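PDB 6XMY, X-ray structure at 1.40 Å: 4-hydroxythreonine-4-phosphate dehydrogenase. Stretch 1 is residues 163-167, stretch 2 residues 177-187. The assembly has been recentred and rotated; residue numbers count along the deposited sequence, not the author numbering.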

# COMPACT_ATOMS: atom_id res chain seq x y z
N ALA A 163 -10.59 -0.43 -4.33
CA ALA A 163 -9.73 -1.48 -4.84
C ALA A 163 -9.62 -1.32 -6.35
O ALA A 163 -10.56 -0.89 -7.01
CB ALA A 163 -10.31 -2.85 -4.52
N LEU A 164 -8.46 -1.69 -6.88
CA LEU A 164 -8.16 -1.53 -8.30
C LEU A 164 -8.15 -2.88 -9.01
O LEU A 164 -7.57 -3.85 -8.50
CB LEU A 164 -6.81 -0.84 -8.48
CG LEU A 164 -6.67 0.56 -7.88
CD1 LEU A 164 -5.26 1.08 -8.12
CD2 LEU A 164 -7.73 1.53 -8.44
N VAL A 165 -8.77 -2.93 -10.18
CA VAL A 165 -8.66 -4.11 -11.02
C VAL A 165 -7.28 -4.17 -11.66
O VAL A 165 -6.68 -5.25 -11.79
CB VAL A 165 -9.78 -4.17 -12.08
CG1 VAL A 165 -9.58 -5.36 -13.02
CG2 VAL A 165 -11.16 -4.21 -11.40
N THR A 166 -6.77 -3.02 -12.10
CA THR A 166 -5.42 -2.89 -12.62
C THR A 166 -4.70 -1.77 -11.88
O THR A 166 -5.33 -0.81 -11.42
CB THR A 166 -5.40 -2.60 -14.14
OG1 THR A 166 -5.97 -1.31 -14.42
CG2 THR A 166 -6.15 -3.69 -14.89
N THR A 167 -3.38 -1.91 -11.74
CA THR A 167 -2.60 -1.00 -10.90
C THR A 167 -1.71 -0.15 -11.79
O THR A 167 -2.21 0.80 -12.44
CB THR A 167 -1.80 -1.78 -9.85
OG1 THR A 167 -0.86 -2.65 -10.50
CG2 THR A 167 -2.72 -2.59 -8.96
N ALA A 177 -5.84 -5.45 -20.54
CA ALA A 177 -5.51 -6.14 -19.30
C ALA A 177 -6.73 -6.63 -18.55
O ALA A 177 -6.59 -7.50 -17.68
CB ALA A 177 -4.69 -5.23 -18.39
N ILE A 178 -7.91 -6.10 -18.84
CA ILE A 178 -9.12 -6.41 -18.07
C ILE A 178 -9.88 -7.53 -18.76
O ILE A 178 -10.45 -7.35 -19.84
CB ILE A 178 -10.00 -5.18 -17.86
CG1 ILE A 178 -9.24 -4.14 -17.03
CG2 ILE A 178 -11.32 -5.58 -17.20
CD1 ILE A 178 -9.87 -2.78 -17.05
N SER A 179 -9.91 -8.69 -18.12
CA SER A 179 -10.70 -9.83 -18.55
C SER A 179 -11.76 -10.11 -17.50
O SER A 179 -11.66 -9.64 -16.36
CB SER A 179 -9.82 -11.07 -18.72
OG SER A 179 -9.26 -11.44 -17.47
N SER A 180 -12.77 -10.89 -17.88
CA SER A 180 -13.78 -11.29 -16.90
C SER A 180 -13.13 -12.06 -15.74
O SER A 180 -13.46 -11.83 -14.57
CB SER A 180 -14.87 -12.11 -17.57
OG SER A 180 -15.60 -11.34 -18.52
N LEU A 181 -12.20 -12.97 -16.06
CA LEU A 181 -11.54 -13.75 -15.02
C LEU A 181 -10.77 -12.87 -14.05
O LEU A 181 -10.78 -13.11 -12.84
CB LEU A 181 -10.60 -14.78 -15.66
CG LEU A 181 -11.25 -16.09 -16.10
CD1 LEU A 181 -10.19 -17.08 -16.56
CD2 LEU A 181 -12.07 -16.67 -14.96
N LEU A 182 -10.09 -11.83 -14.55
CA LEU A 182 -9.35 -10.95 -13.66
C LEU A 182 -10.29 -10.23 -12.70
O LEU A 182 -10.02 -10.14 -11.50
CB LEU A 182 -8.51 -9.95 -14.45
CG LEU A 182 -7.78 -8.91 -13.58
CD1 LEU A 182 -6.71 -9.57 -12.70
CD2 LEU A 182 -7.16 -7.83 -14.44
N ILE A 183 -11.40 -9.70 -13.23
CA ILE A 183 -12.37 -9.01 -12.38
C ILE A 183 -12.90 -9.95 -11.30
O ILE A 183 -12.99 -9.58 -10.12
CB ILE A 183 -13.52 -8.45 -13.24
CG1 ILE A 183 -13.00 -7.35 -14.17
CG2 ILE A 183 -14.63 -7.91 -12.35
CD1 ILE A 183 -14.03 -6.91 -15.18
N ILE A 184 -13.23 -11.18 -11.69
CA ILE A 184 -13.72 -12.17 -10.73
C ILE A 184 -12.69 -12.42 -9.64
O ILE A 184 -13.01 -12.41 -8.45
CB ILE A 184 -14.10 -13.47 -11.47
CG1 ILE A 184 -15.35 -13.23 -12.33
CG2 ILE A 184 -14.35 -14.59 -10.46
CD1 ILE A 184 -15.52 -14.25 -13.43
N LYS A 185 -11.43 -12.65 -10.03
CA LYS A 185 -10.41 -12.99 -9.05
C LYS A 185 -10.12 -11.82 -8.12
O LYS A 185 -9.94 -12.01 -6.91
CB LYS A 185 -9.15 -13.45 -9.77
CG LYS A 185 -9.31 -14.82 -10.39
CD LYS A 185 -8.13 -15.17 -11.27
CE LYS A 185 -8.29 -16.57 -11.86
NZ LYS A 185 -7.16 -16.92 -12.76
N VAL A 186 -10.08 -10.61 -8.68
CA VAL A 186 -9.87 -9.42 -7.86
C VAL A 186 -11.00 -9.26 -6.85
O VAL A 186 -10.77 -9.02 -5.66
CB VAL A 186 -9.73 -8.17 -8.76
CG1 VAL A 186 -9.94 -6.90 -7.95
CG2 VAL A 186 -8.37 -8.18 -9.43
N ILE A 187 -12.25 -9.35 -7.33
CA ILE A 187 -13.38 -9.12 -6.44
C ILE A 187 -13.56 -10.27 -5.45
O ILE A 187 -13.96 -10.05 -4.30
CB ILE A 187 -14.64 -8.73 -7.22
CG1 ILE A 187 -14.38 -7.41 -7.96
CG2 ILE A 187 -15.84 -8.58 -6.28
CD1 ILE A 187 -15.56 -6.90 -8.78

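No hydrogen bond joins these two stretches; a single methyl group, CG1 of Val165, gathers much of the contact through apolar packing alone. Val165 lies just past the end of the strand at 163-164, and its CA-to-CB bond points toward the helix of the second stretch. With chi1 in the t well, its CG1 sits 3.7 Å from CD2 of Leu182, 4.1 Å from CG1 of Ile183 and 4.2 Å from CG1 of Ile178. A short, beta-branched side chain suits this place: the backbones are close, with the CA atoms of Val165 and Ile183 6.3 Å apart, and valine fills the gap with few rotatable bonds. It also has the largest area covered by the other stretch.

Thr166 extends the packing with its methyl group. Its CG2 lies 3.8 Å from CG1 of Ile178 and 4.1 Å from CB of Ala177, while its hydroxyl is hydrogen-bonded elsewhere in the structure. Threonine thus offers both an apolar and a polar surface. The CA-to-CB bond of Ile178 also runs sideways, but the end of its side chain comes nearer.

Farther along the helix, the CA-to-CB bond of Val186 points toward the first stretch, and its methyl groups pack against backbone oxygens there. Its CG1 is 3.9 Å from O of Leu164, and its CG2 is 4.1 Å from O of Val165. Leu182 and Val186, four residues apart, are about one helical turn from each other, so both can face the same neighbour; the bond from N of Val186 to O of Leu182, 2.9 Å, belongs to that turn.

Ser179 caps the start of this helix. Its OG accepts from N of Leu182 at 3.1 Å, with an N-H...acceptor angle of 156°, satisfying an amide in the first turn, which lacks a preceding helical carbonyl. Serine's short hydroxyl side chain reaches that amide readily.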